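Local coordinates for protein glucose-6-phosphate isomerase (Thermus thermophilus, PDB 1ZZG) that probably catalyses the reversible isomerisation of glucose 6-phosphate to fructose 6-phosphate, a step shared by glycolysis and gluconeogenesis, at residues T6-G11 / Q359-L364; N63-D68 / K117-A122; V156-P161 / F178-E183; G185-A190 / F397-V402; L310-A315 / A363-E368. All coordinates share one frame; numbering follows the deposited sequence.

Contact 1. Residues T6-G11 / Q359-L364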
# COMPACT_ATOMS: atom_id res chain seq x y z
N THR A 6 -10.39 -16.16 -18.52
CA THR A 6 -11.72 -16.07 -17.92
C THR A 6 -12.27 -17.48 -17.66
O THR A 6 -13.49 -17.68 -17.66
CB THR A 6 -12.69 -15.30 -18.84
OG1 THR A 6 -12.72 -15.91 -20.14
CG2 THR A 6 -12.26 -13.84 -18.98
N ARG A 7 -11.38 -18.43 -17.42
CA ARG A 7 -11.77 -19.82 -17.19
C ARG A 7 -12.90 -20.00 -16.18
O ARG A 7 -13.67 -20.95 -16.28
CB ARG A 7 -10.56 -20.66 -16.75
CG ARG A 7 -10.14 -20.44 -15.30
CD ARG A 7 -8.87 -21.21 -14.94
NE ARG A 7 -7.69 -20.66 -15.61
CZ ARG A 7 -6.44 -20.94 -15.25
NH1 ARG A 7 -6.20 -21.76 -14.24
NH2 ARG A 7 -5.42 -20.40 -15.91
N PHE A 8 -13.01 -19.10 -15.20
CA PHE A 8 -14.06 -19.21 -14.18
C PHE A 8 -15.25 -18.31 -14.44
O PHE A 8 -16.05 -18.05 -13.54
CB PHE A 8 -13.47 -18.93 -12.79
CG PHE A 8 -12.37 -19.87 -12.41
CD1 PHE A 8 -12.60 -21.24 -12.37
CD2 PHE A 8 -11.10 -19.39 -12.13
CE1 PHE A 8 -11.57 -22.13 -12.06
CE2 PHE A 8 -10.06 -20.27 -11.82
CZ PHE A 8 -10.30 -21.65 -11.79
N LEU A 9 -15.36 -17.83 -15.68
CA LEU A 9 -16.47 -16.98 -16.10
C LEU A 9 -16.92 -17.59 -17.44
O LEU A 9 -16.67 -17.02 -18.50
CB LEU A 9 -16.00 -15.53 -16.30
CG LEU A 9 -15.45 -14.78 -15.08
CD1 LEU A 9 -14.89 -13.43 -15.53
CD2 LEU A 9 -16.55 -14.58 -14.06
N PRO A 10 -17.58 -18.75 -17.39
CA PRO A 10 -18.07 -19.48 -18.56
C PRO A 10 -18.99 -18.72 -19.51
O PRO A 10 -19.03 -19.01 -20.71
CB PRO A 10 -18.75 -20.70 -17.95
CG PRO A 10 -19.27 -20.17 -16.66
CD PRO A 10 -18.09 -19.38 -16.15
N GLY A 11 -19.73 -17.75 -18.99
CA GLY A 11 -20.64 -17.00 -19.85
C GLY A 11 -20.04 -15.78 -20.54
O GLY A 11 -20.76 -15.03 -21.20
N GLN A 359 -16.65 -16.06 -6.06
CA GLN A 359 -16.35 -14.69 -6.45
C GLN A 359 -16.11 -14.57 -7.95
O GLN A 359 -15.58 -15.48 -8.59
CB GLN A 359 -15.10 -14.17 -5.71
CG GLN A 359 -15.27 -13.98 -4.21
CD GLN A 359 -16.09 -12.75 -3.85
OE1 GLN A 359 -16.78 -12.18 -4.69
NE2 GLN A 359 -16.02 -12.35 -2.59
N ARG A 360 -16.52 -13.44 -8.52
CA ARG A 360 -16.30 -13.20 -9.94
C ARG A 360 -14.83 -12.79 -10.06
O ARG A 360 -14.43 -11.72 -9.59
CB ARG A 360 -17.23 -12.08 -10.44
CG ARG A 360 -18.67 -12.53 -10.67
CD ARG A 360 -18.72 -13.57 -11.78
NE ARG A 360 -20.07 -14.07 -12.07
CZ ARG A 360 -20.99 -13.41 -12.76
NH1 ARG A 360 -20.74 -12.20 -13.23
NH2 ARG A 360 -22.18 -13.97 -12.97
N VAL A 361 -14.03 -13.66 -10.67
CA VAL A 361 -12.61 -13.41 -10.81
C VAL A 361 -12.06 -13.81 -12.18
O VAL A 361 -12.56 -14.73 -12.82
CB VAL A 361 -11.81 -14.17 -9.72
CG1 VAL A 361 -12.05 -15.68 -9.86
CG2 VAL A 361 -10.33 -13.85 -9.83
N TYR A 362 -11.03 -13.09 -12.62
CA TYR A 362 -10.37 -13.36 -13.89
C TYR A 362 -8.90 -13.03 -13.70
O TYR A 362 -8.52 -12.43 -12.69
CB TYR A 362 -10.98 -12.50 -15.01
CG TYR A 362 -10.77 -11.00 -14.88
CD1 TYR A 362 -9.66 -10.38 -15.45
CD2 TYR A 362 -11.70 -10.21 -14.21
CE1 TYR A 362 -9.48 -9.00 -15.35
CE2 TYR A 362 -11.54 -8.83 -14.12
CZ TYR A 362 -10.43 -8.23 -14.69
OH TYR A 362 -10.28 -6.88 -14.62
N ALA A 363 -8.07 -13.43 -14.65
CA ALA A 363 -6.65 -13.18 -14.53
C ALA A 363 -6.02 -12.61 -15.78
O ALA A 363 -6.46 -12.89 -16.89
CB ALA A 363 -5.93 -14.47 -14.13
N LEU A 364 -4.99 -11.80 -15.57
CA LEU A 364 -4.24 -11.21 -16.66
C LEU A 364 -2.83 -11.75 -16.48
O LEU A 364 -2.17 -11.48 -15.47
CB LEU A 364 -4.24 -9.68 -16.57
CG LEU A 364 -5.51 -8.98 -17.06
CD1 LEU A 364 -5.42 -7.49 -16.78
CD2 LEU A 364 -5.67 -9.24 -18.55
O HOH W 1 -11.89 -16.46 -14.85
O HOH W 2 -15.48 -16.25 -11.49
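Leu-9 carries its CG anti to the carbonyl carbon (chi1 -62°) with an extended chi2, which sends its two methyls down onto the strand, while Arg-360 bends at chi2 (-64°) so that its CD comes up to meet them. CD2 of Leu-9 lies 3.3 Å from Arg-360 CD, a tight oblique crossing, and CD1 reaches Tyr-362 CB at 4.1 Å. Between the two methyls, Leu-9 CG rests 3.7 Å from Val-361 O. The guanidinium of Arg-360 runs on to hydrogen-bond His-239. Where Phe-8 faces Val-361 the CA atoms are 6.9 Å apart, and two waters bridge the backbones: water 1 accepts from Phe-8 N (2.9 Å) and donates to Val-361 O (2.8 Å), and water 2 links Val-361 N to Phe-8 O. The type I turn from Thr-6 to Leu-9, closed by Leu-9 N to Thr-6 O at 2.7 Å, follows edge strand 3-5 and is tied by water to strand 360-366, in the mixed sheet of what is probably the second SIS domain of the phosphoglucose isomerase fold. Helix 228-238 packs through Leu-235 on Leu-9, and on helix 339-356 Tyr-351 meets the Phe-8 ring edge-to-face.

Contact 2. Residues N63-D68 / K117-A122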
# COMPACT_ATOMS: atom_id res chain seq x y z
N ASN A 63 24.94 13.05 -16.23
CA ASN A 63 24.95 13.20 -14.78
C ASN A 63 25.14 11.88 -14.04
O ASN A 63 24.27 11.46 -13.27
CB ASN A 63 23.66 13.87 -14.33
CG ASN A 63 23.56 15.30 -14.81
OD1 ASN A 63 24.16 16.20 -14.23
ND2 ASN A 63 22.81 15.51 -15.89
N PRO A 64 26.28 11.21 -14.27
CA PRO A 64 26.60 9.93 -13.64
C PRO A 64 26.95 10.05 -12.15
O PRO A 64 27.21 9.05 -11.49
CB PRO A 64 27.78 9.44 -14.46
CG PRO A 64 28.50 10.73 -14.77
CD PRO A 64 27.36 11.64 -15.17
N TRP A 65 26.97 11.28 -11.64
CA TRP A 65 27.30 11.53 -10.24
C TRP A 65 26.13 11.29 -9.27
O TRP A 65 26.34 11.21 -8.06
CB TRP A 65 27.78 12.97 -10.06
CG TRP A 65 26.82 13.96 -10.63
CD1 TRP A 65 26.81 14.47 -11.90
CD2 TRP A 65 25.68 14.53 -9.96
NE1 TRP A 65 25.73 15.31 -12.07
CE2 TRP A 65 25.02 15.36 -10.90
CE3 TRP A 65 25.15 14.40 -8.67
CZ2 TRP A 65 23.86 16.08 -10.58
CZ3 TRP A 65 23.99 15.11 -8.35
CH2 TRP A 65 23.36 15.94 -9.30
N VAL A 66 24.92 11.19 -9.80
CA VAL A 66 23.74 10.99 -8.95
C VAL A 66 23.67 9.62 -8.28
O VAL A 66 23.71 8.59 -8.94
CB VAL A 66 22.43 11.20 -9.76
CG1 VAL A 66 21.22 10.87 -8.88
CG2 VAL A 66 22.34 12.64 -10.24
N GLU A 67 23.58 9.64 -6.95
CA GLU A 67 23.46 8.41 -6.16
C GLU A 67 22.10 8.40 -5.47
O GLU A 67 21.59 7.35 -5.09
CB GLU A 67 24.57 8.33 -5.11
CG GLU A 67 25.91 7.83 -5.63
CD GLU A 67 26.93 7.64 -4.52
OE1 GLU A 67 26.56 7.09 -3.45
OE2 GLU A 67 28.10 8.02 -4.71
N ASP A 68 21.53 9.59 -5.30
CA ASP A 68 20.22 9.72 -4.67
C ASP A 68 19.33 10.61 -5.53
O ASP A 68 19.70 11.73 -5.88
CB ASP A 68 20.37 10.30 -3.26
CG ASP A 68 21.04 9.32 -2.29
OD1 ASP A 68 20.33 8.50 -1.67
OD2 ASP A 68 22.28 9.36 -2.17
N LYS A 117 25.67 14.42 -3.96
CA LYS A 117 25.27 13.19 -4.65
C LYS A 117 23.76 13.13 -4.86
O LYS A 117 23.23 12.10 -5.29
CB LYS A 117 25.68 11.97 -3.84
CG LYS A 117 27.17 11.80 -3.60
CD LYS A 117 27.38 10.66 -2.61
CE LYS A 117 28.78 10.10 -2.66
NZ LYS A 117 28.89 8.88 -1.80
N THR A 118 23.07 14.23 -4.58
CA THR A 118 21.62 14.26 -4.69
C THR A 118 21.07 15.08 -5.86
O THR A 118 21.51 16.21 -6.10
CB THR A 118 20.99 14.82 -3.39
OG1 THR A 118 21.43 14.04 -2.27
CG2 THR A 118 19.47 14.78 -3.47
N LEU A 119 20.12 14.50 -6.59
CA LEU A 119 19.46 15.20 -7.68
C LEU A 119 18.00 15.33 -7.26
O LEU A 119 17.38 14.35 -6.86
CB LEU A 119 19.54 14.41 -8.99
CG LEU A 119 18.73 15.06 -10.13
CD1 LEU A 119 19.29 16.45 -10.43
CD2 LEU A 119 18.78 14.18 -11.36
N VAL A 120 17.47 16.54 -7.34
CA VAL A 120 16.08 16.77 -6.97
C VAL A 120 15.25 16.99 -8.23
O VAL A 120 15.61 17.79 -9.10
CB VAL A 120 15.96 18.00 -6.04
CG1 VAL A 120 14.51 18.20 -5.62
CG2 VAL A 120 16.85 17.81 -4.82
N ASN A 121 14.13 16.28 -8.33
CA ASN A 121 13.25 16.37 -9.48
C ASN A 121 11.87 16.83 -9.02
O ASN A 121 11.13 16.05 -8.40
CB ASN A 121 13.15 15.00 -10.17
CG ASN A 121 12.24 15.00 -11.39
OD1 ASN A 121 11.79 13.94 -11.82
ND2 ASN A 121 11.97 16.18 -11.95
N ALA A 122 11.52 18.08 -9.30
CA ALA A 122 10.22 18.62 -8.93
C ALA A 122 9.25 18.31 -10.06
O ALA A 122 9.39 18.82 -11.17
CB ALA A 122 10.31 20.11 -8.71
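Trp-65 lays the rim of its indole along the start of strand 118-124, with CZ3 3.5 Å from Thr-118 O, which sits at the ring edge near its plane. The site is where the chain enters strand 68-72 of the five-stranded parallel sheet, order 2-1-3-4-5, of a flavodoxin-like SIS domain. The indole's CG occupies the crowded position between backbone N and carbonyl carbon (chi1 53°), and its rotation is fixed by NE1, which donates to a lone pair of Asn-63 OD1 at 2.8 Å, close to the ring plane. Against one indole face, toward the rim, sits Val-66 CG2. The same methyl packs on Leu-119 CB at 3.5 Å, so tryptophan, valine and leucine form one apolar layer, with Phe-201 of helix 193-201 against the aliphatic pair.

Polar contacts take over after Val-66 in the chain. Lys-117 O is gripped twice, by Glu-67 N in a nearly straight bond (167°) and by Asp-68 N, both at 3.0 Å, and this brings the incoming chain into parallel pairing with Thr-118. Outside, the extended chains of Glu-67 and Lys-117 run side by side in the same direction; OE2 makes a salt bridge with NZ at 3.1 Å, and OE1 adds a weak bond. Asp-68 turns its carboxylate to Arg-94 and His-96 instead. The bridge between Asp-68 and Thr-118 is completed by Leu-119 N, which approaches Asp-68 O nearly along the C=O axis at 2.9 Å.

Contact 3. Residues V156-P161 / F178-E183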
# COMPACT_ATOMS: atom_id res chain seq x y z
N VAL A 156 16.07 19.52 -11.24
CA VAL A 156 15.50 19.35 -12.57
C VAL A 156 13.98 19.38 -12.42
O VAL A 156 13.43 18.80 -11.48
CB VAL A 156 15.97 18.02 -13.21
CG1 VAL A 156 15.65 16.85 -12.29
CG2 VAL A 156 15.32 17.84 -14.57
N VAL A 157 13.31 20.05 -13.35
CA VAL A 157 11.86 20.19 -13.29
C VAL A 157 11.10 19.46 -14.40
O VAL A 157 11.55 19.42 -15.55
CB VAL A 157 11.46 21.69 -13.32
CG1 VAL A 157 9.96 21.85 -13.25
CG2 VAL A 157 12.12 22.41 -12.16
N THR A 158 9.97 18.87 -14.04
CA THR A 158 9.11 18.17 -15.00
C THR A 158 7.73 18.79 -14.82
O THR A 158 7.08 18.59 -13.79
CB THR A 158 9.05 16.66 -14.69
OG1 THR A 158 10.36 16.09 -14.81
CG2 THR A 158 8.09 15.95 -15.64
N THR A 159 7.28 19.55 -15.82
CA THR A 159 6.00 20.24 -15.72
C THR A 159 5.46 20.62 -17.11
O THR A 159 6.10 20.35 -18.12
CB THR A 159 6.16 21.53 -14.86
OG1 THR A 159 4.88 22.08 -14.54
CG2 THR A 159 6.99 22.56 -15.62
N ASP A 160 4.28 21.24 -17.15
CA ASP A 160 3.69 21.66 -18.42
C ASP A 160 4.74 22.45 -19.21
O ASP A 160 5.55 23.17 -18.63
CB ASP A 160 2.48 22.56 -18.18
CG ASP A 160 1.75 22.90 -19.47
OD1 ASP A 160 0.84 22.13 -19.86
OD2 ASP A 160 2.09 23.93 -20.10
N PRO A 161 4.74 22.33 -20.54
CA PRO A 161 5.74 23.07 -21.33
C PRO A 161 5.61 24.59 -21.29
O PRO A 161 6.60 25.30 -21.51
CB PRO A 161 5.55 22.50 -22.73
CG PRO A 161 4.08 22.19 -22.77
CD PRO A 161 3.85 21.55 -21.42
N PHE A 178 11.80 19.16 -18.20
CA PHE A 178 11.19 18.20 -19.10
C PHE A 178 9.71 18.54 -19.12
O PHE A 178 9.19 19.12 -18.17
CB PHE A 178 11.43 16.78 -18.59
CG PHE A 178 12.82 16.28 -18.84
CD1 PHE A 178 13.19 15.82 -20.10
CD2 PHE A 178 13.77 16.28 -17.82
CE1 PHE A 178 14.48 15.36 -20.35
CE2 PHE A 178 15.06 15.82 -18.05
CZ PHE A 178 15.42 15.36 -19.31
N ALA A 179 9.04 18.17 -20.20
CA ALA A 179 7.64 18.50 -20.36
C ALA A 179 6.61 17.39 -20.21
O ALA A 179 6.81 16.27 -20.67
CB ALA A 179 7.43 19.18 -21.71
N ILE A 180 5.52 17.73 -19.54
CA ILE A 180 4.39 16.82 -19.42
C ILE A 180 3.49 17.43 -20.49
O ILE A 180 3.08 18.60 -20.38
CB ILE A 180 3.69 16.92 -18.06
CG1 ILE A 180 4.61 16.40 -16.96
CG2 ILE A 180 2.39 16.12 -18.09
CD1 ILE A 180 4.03 16.55 -15.55
N PRO A 181 3.20 16.68 -21.56
CA PRO A 181 2.35 17.19 -22.64
C PRO A 181 1.02 17.77 -22.14
O PRO A 181 0.40 17.22 -21.23
CB PRO A 181 2.14 15.97 -23.53
CG PRO A 181 3.39 15.18 -23.32
CD PRO A 181 3.61 15.29 -21.83
N LYS A 182 0.61 18.87 -22.75
CA LYS A 182 -0.64 19.52 -22.39
C LYS A 182 -1.81 18.54 -22.35
O LYS A 182 -2.61 18.55 -21.42
CB LYS A 182 -0.94 20.64 -23.39
CG LYS A 182 -2.22 21.40 -23.09
CD LYS A 182 -2.50 22.44 -24.17
CE LYS A 182 -3.78 23.20 -23.86
NZ LYS A 182 -4.15 24.15 -24.96
N GLU A 183 -1.90 17.68 -23.37
CA GLU A 183 -2.99 16.71 -23.47
C GLU A 183 -2.82 15.45 -22.61
O GLU A 183 -3.59 14.49 -22.75
CB GLU A 183 -3.20 16.30 -24.93
CG GLU A 183 -3.61 17.43 -25.87
CD GLU A 183 -4.89 18.13 -25.45
OE1 GLU A 183 -5.77 17.47 -24.86
OE2 GLU A 183 -5.04 19.34 -25.73
O HOH W 3 0.98 19.60 -18.92
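The two chains run parallel, their end-to-end directions 28° apart, and are joined by three backbone hydrogen bonds. They are the two strands of a beta-alpha-beta unit, connected through helix 165-173, at one margin of the parallel sheet of the SIS domain. The first bond, Phe-178 N to Val-157 O at 2.7 Å, lies almost along the C=O axis. Thr-159 N then donates to Phe-178 O at 3.1 Å. In the last, Ile-180 N to Thr-159 O, the donor stands well above the carbonyl plane (61°), as the chains leave regular pairing.

Thr-158 and Phe-178 share one face of the sheet, Thr-159 and Ala-179 the other. On the first, Val-156 has CG2 anti to its backbone N, which brings that methyl to the edge of the Phe-178 ring, 3.9 Å from CD2. Further along, the CG2 methyl of Thr-158 meets Ile-180 CG1 at 3.7 Å, the two side chains crossing at about a right angle. The hydroxyl of Thr-158 is bonded to Asn-121 ND2 of the adjoining strand. Helix 193-201 covers this layer, with Leu-197 touching both Val-156 and Phe-178.

Beyond the strand ends, Asp-160 swings CG anti to its backbone N. OD2 then receives the amides of Lys-162 and Glu-163, while water 3 sits 2.7 Å from both Asp-160 OD1 and Ile-180 O. Pro-161 closes the contact: CB packs on the methyl of Ala-179, and CD lies 3.2 Å from Ile-180 O.

Contact 4. Residues G185-A190 / F397-V402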
# COMPACT_ATOMS: atom_id res chain seq x y z
N GLY A 185 -2.96 14.04 -18.87
CA GLY A 185 -3.34 14.28 -17.49
C GLY A 185 -2.39 13.60 -16.52
O GLY A 185 -1.71 12.63 -16.86
N GLY A 186 -2.34 14.11 -15.29
CA GLY A 186 -1.47 13.54 -14.28
C GLY A 186 -1.51 12.03 -14.10
O GLY A 186 -0.47 11.37 -14.18
N ARG A 187 -2.69 11.46 -13.86
CA ARG A 187 -2.76 10.01 -13.65
C ARG A 187 -2.50 9.19 -14.90
O ARG A 187 -2.38 7.97 -14.82
CB ARG A 187 -4.11 9.62 -13.03
CG ARG A 187 -5.32 10.09 -13.79
CD ARG A 187 -6.61 9.74 -13.04
NE ARG A 187 -7.76 10.29 -13.74
CZ ARG A 187 -8.21 11.53 -13.57
NH1 ARG A 187 -7.63 12.36 -12.71
NH2 ARG A 187 -9.23 11.95 -14.30
N PHE A 188 -2.39 9.86 -16.04
CA PHE A 188 -2.12 9.18 -17.32
C PHE A 188 -0.72 9.56 -17.81
O PHE A 188 -0.39 9.33 -18.97
CB PHE A 188 -3.13 9.63 -18.38
CG PHE A 188 -4.51 9.06 -18.20
CD1 PHE A 188 -4.87 7.87 -18.82
CD2 PHE A 188 -5.45 9.72 -17.41
CE1 PHE A 188 -6.15 7.35 -18.67
CE2 PHE A 188 -6.73 9.20 -17.25
CZ PHE A 188 -7.08 8.01 -17.88
N SER A 189 0.10 10.11 -16.92
CA SER A 189 1.44 10.58 -17.29
C SER A 189 2.63 9.67 -17.06
O SER A 189 3.76 10.10 -17.26
CB SER A 189 1.73 11.91 -16.59
OG SER A 189 2.08 11.68 -15.22
N ALA A 190 2.41 8.43 -16.65
CA ALA A 190 3.53 7.53 -16.36
C ALA A 190 4.58 7.35 -17.46
O ALA A 190 5.77 7.22 -17.16
CB ALA A 190 3.01 6.17 -15.93
N PHE A 397 -11.34 12.09 -17.63
CA PHE A 397 -10.09 12.83 -17.64
C PHE A 397 -9.96 14.08 -16.78
O PHE A 397 -8.96 14.79 -16.86
CB PHE A 397 -9.75 13.11 -19.10
CG PHE A 397 -9.81 11.87 -19.96
CD1 PHE A 397 -8.87 10.86 -19.80
CD2 PHE A 397 -10.86 11.68 -20.85
CE1 PHE A 397 -8.98 9.66 -20.51
CE2 PHE A 397 -10.98 10.48 -21.57
CZ PHE A 397 -10.04 9.47 -21.40
N ASP A 398 -10.97 14.34 -15.95
CA ASP A 398 -10.91 15.50 -15.06
C ASP A 398 -11.08 15.01 -13.62
O ASP A 398 -11.16 13.81 -13.37
CB ASP A 398 -11.98 16.54 -15.44
CG ASP A 398 -13.39 16.07 -15.18
OD1 ASP A 398 -13.59 14.91 -14.80
OD2 ASP A 398 -14.32 16.89 -15.36
N GLN A 399 -11.10 15.94 -12.66
CA GLN A 399 -11.24 15.55 -11.26
C GLN A 399 -11.84 16.68 -10.43
O GLN A 399 -11.18 17.26 -9.57
CB GLN A 399 -9.87 15.14 -10.71
CG GLN A 399 -8.71 16.09 -11.03
CD GLN A 399 -8.29 16.07 -12.49
OE1 GLN A 399 -8.05 15.02 -13.08
NE2 GLN A 399 -8.18 17.26 -13.09
N PRO A 400 -13.13 17.00 -10.68
CA PRO A 400 -13.87 18.06 -9.99
C PRO A 400 -13.92 17.94 -8.47
O PRO A 400 -13.95 18.95 -7.77
CB PRO A 400 -15.28 17.96 -10.60
CG PRO A 400 -15.05 17.31 -11.93
CD PRO A 400 -14.01 16.27 -11.61
N GLY A 401 -13.92 16.70 -7.97
CA GLY A 401 -14.01 16.47 -6.54
C GLY A 401 -12.86 16.91 -5.64
O GLY A 401 -13.06 17.08 -4.44
N VAL A 402 -11.67 17.09 -6.20
CA VAL A 402 -10.52 17.48 -5.39
C VAL A 402 -10.36 18.97 -5.15
O VAL A 402 -9.53 19.38 -4.33
CB VAL A 402 -9.19 16.95 -6.00
CG1 VAL A 402 -9.30 15.45 -6.28
CG2 VAL A 402 -8.85 17.72 -7.27
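Two N-H groups of Arg-187 hold the 397-402 loop by the guanidinium edge. NH1 donates to Gln-399 OE1 at 2.7 Å (151° at the hydrogen), on a lone pair and near the guanidinium plane; NH2 reaches Asp-398 O at 2.8 Å from above the carbonyl plane. Alongside, the Phe-188 and Phe-397 rings meet obliquely, planes at 52°, with Phe-188 CZ 3.6 Å from Phe-397 CE1.

NH1 also forms a salt bridge with OE2 of Glu-267, the predicted proton donor, so this arginine is a direct neighbour of the predicted catalytic glutamate and would be expected to favour the charged form of that carboxylate. NE bonds Ser-268 OG and NH2 also bonds Ala-396 O, which leaves the guanidinium little freedom to turn. Its chain extends straight from CG to NE after a crowded start (chi1 54°). Behind it, Gly-186 O takes both the N-H and the hydroxyl of Ser-189, tightening the turn that presents Arg-187.

Helix 257-269, carrying Glu-267 and Ser-268, lies against the arginine, and Trp-43 stacks on Phe-188. Gly-401, in the approach to helix 403-414, bonds Gln-297 and Arg-300 of the second subunit, placing the loop at the dimer interface.

Contact 5. Residues L310-A315 / A363-E368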
# COMPACT_ATOMS: atom_id res chain seq x y z
N LEU A 310 -6.59 -10.70 -11.10
CA LEU A 310 -5.30 -11.16 -10.62
C LEU A 310 -4.26 -11.07 -11.74
O LEU A 310 -4.43 -11.65 -12.81
CB LEU A 310 -5.37 -12.60 -10.11
CG LEU A 310 -5.60 -12.85 -8.61
CD1 LEU A 310 -6.93 -12.26 -8.18
CD2 LEU A 310 -5.56 -14.34 -8.34
N VAL A 311 -3.20 -10.32 -11.48
CA VAL A 311 -2.12 -10.16 -12.44
C VAL A 311 -1.05 -11.17 -12.06
O VAL A 311 -0.47 -11.08 -10.97
CB VAL A 311 -1.55 -8.73 -12.37
CG1 VAL A 311 -0.39 -8.57 -13.35
CG2 VAL A 311 -2.66 -7.74 -12.66
N ILE A 312 -0.78 -12.11 -12.95
CA ILE A 312 0.19 -13.18 -12.67
C ILE A 312 1.30 -13.34 -13.71
O ILE A 312 1.03 -13.50 -14.90
CB ILE A 312 -0.54 -14.53 -12.58
CG1 ILE A 312 -1.69 -14.44 -11.57
CG2 ILE A 312 0.46 -15.63 -12.22
CD1 ILE A 312 -2.63 -15.63 -11.61
N PRO A 313 2.57 -13.30 -13.26
CA PRO A 313 3.69 -13.47 -14.19
C PRO A 313 3.82 -14.95 -14.53
O PRO A 313 3.43 -15.81 -13.73
CB PRO A 313 4.87 -12.95 -13.37
CG PRO A 313 4.51 -13.39 -11.98
CD PRO A 313 3.05 -13.00 -11.90
N GLU A 314 4.34 -15.28 -15.70
CA GLU A 314 4.47 -16.68 -16.07
C GLU A 314 5.90 -17.20 -16.04
O GLU A 314 6.13 -18.40 -16.18
CB GLU A 314 3.87 -16.92 -17.46
CG GLU A 314 2.38 -16.66 -17.50
CD GLU A 314 1.74 -17.13 -18.79
OE1 GLU A 314 2.11 -16.61 -19.86
OE2 GLU A 314 0.87 -18.02 -18.72
N ALA A 315 6.86 -16.29 -15.86
CA ALA A 315 8.26 -16.68 -15.82
C ALA A 315 9.08 -15.67 -15.03
O ALA A 315 8.76 -14.48 -14.99
CB ALA A 315 8.82 -16.80 -17.24
N ALA A 363 -8.07 -13.43 -14.65
CA ALA A 363 -6.65 -13.18 -14.53
C ALA A 363 -6.02 -12.61 -15.78
O ALA A 363 -6.46 -12.89 -16.89
CB ALA A 363 -5.93 -14.47 -14.13
N LEU A 364 -4.99 -11.80 -15.57
CA LEU A 364 -4.24 -11.21 -16.66
C LEU A 364 -2.83 -11.75 -16.48
O LEU A 364 -2.17 -11.48 -15.47
CB LEU A 364 -4.24 -9.68 -16.57
CG LEU A 364 -5.51 -8.98 -17.06
CD1 LEU A 364 -5.42 -7.49 -16.78
CD2 LEU A 364 -5.67 -9.24 -18.55
N PHE A 365 -2.36 -12.52 -17.45
CA PHE A 365 -1.03 -13.10 -17.39
C PHE A 365 0.01 -12.28 -18.15
O PHE A 365 -0.24 -11.81 -19.25
CB PHE A 365 -1.06 -14.54 -17.94
CG PHE A 365 -1.75 -15.52 -17.04
CD1 PHE A 365 -1.04 -16.17 -16.02
CD2 PHE A 365 -3.11 -15.78 -17.17
CE1 PHE A 365 -1.68 -17.06 -15.15
CE2 PHE A 365 -3.76 -16.67 -16.31
CZ PHE A 365 -3.04 -17.31 -15.30
N LEU A 366 1.17 -12.12 -17.52
CA LEU A 366 2.30 -11.41 -18.09
C LEU A 366 3.36 -12.46 -18.34
O LEU A 366 3.58 -13.34 -17.51
CB LEU A 366 2.86 -10.38 -17.11
CG LEU A 366 2.25 -8.98 -16.99
CD1 LEU A 366 0.75 -9.07 -16.84
CD2 LEU A 366 2.88 -8.28 -15.79
N PRO A 367 4.05 -12.40 -19.49
CA PRO A 367 5.08 -13.40 -19.75
C PRO A 367 6.13 -13.40 -18.64
O PRO A 367 6.66 -14.44 -18.25
CB PRO A 367 5.65 -12.97 -21.09
CG PRO A 367 4.44 -12.40 -21.79
CD PRO A 367 3.78 -11.58 -20.69
N GLU A 368 6.42 -12.21 -18.12
CA GLU A 368 7.38 -12.03 -17.05
C GLU A 368 7.29 -10.56 -16.65
O GLU A 368 6.65 -9.78 -17.34
CB GLU A 368 8.81 -12.36 -17.53
CG GLU A 368 9.44 -11.33 -18.47
CD GLU A 368 8.83 -11.32 -19.86
OE1 GLU A 368 8.88 -12.38 -20.54
OE2 GLU A 368 8.32 -10.26 -20.29
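Phe-365 leaves strand 360-366 with CG anti to the carbonyl carbon (chi1 -72°), which sets its ring alongside Ile-312 of the neighbouring strand. CB lies 3.8 Å from Ile-312 O. At the ring, CG comes near Glu-314 OE2, and CD1 lies 3.6 Å from Ile-312 O and also meets Glu-314 CG, the glutamate crossing at about a right angle. CE1 then packs on Ile-312 CB at 3.8 Å, with the CG2 methyl close by, and CZ ends against Ile-312 CD1 at 4.1 Å. Phenylalanine and isoleucine thus run side by side, pointing the same way. Arg-3 makes a cation-pi contact with the ring and a salt bridge to Glu-314 OE2, so a single cation serves both aromatic and carboxylate.

Below them is regular parallel pairing in the mixed sheet of what is probably the second SIS domain of the phosphoglucose isomerase fold. Leu-364 N donates to Leu-310 O at 2.8 Å, Leu-364 O accepts from Ile-312 N, and Leu-366 N follows to Ile-312 O at 3.0 Å, that donor 36° above the carbonyl plane. The last link, Glu-314 N to Leu-366 O, is weak because it is bent, and the pairing gives out as the chains leave the sheet. On the face opposite the phenylalanine, Val-311 CG1 meets Leu-366 CD1 at 3.7 Å.

Segments 310-313 and 363-366 cross at -24°, flanked in the sheet by 244-249 beyond 306-313 and by 3-5 beyond 360-366. Helix 339-356 covers the face of Ile-312 and Phe-365, while Leu-377 of helix 371-391 packs on Val-311 and Leu-366.

Contacts 1 and 5 share strand 360-366 of the mixed sheet: contact 5 is buried strand pairing, while contact 1, about 15 Å away between centres, meets the same strand at its outer margin and relies on water and methyl groups. Contacts 2 and 3 lie in the parallel sheet, on the other side of the chain's centre from contact 1, and use different strands, of which 118-124 and 155-159 are neighbours; contact 3 is the more buried, contact 2 carries a salt bridge toward its margin. Contact 4, nearest the centre, belongs to neither sheet. Its two loops meet through arginine bonds and aromatic packing beside the predicted catalytic glutamate, and it alone involves the second subunit.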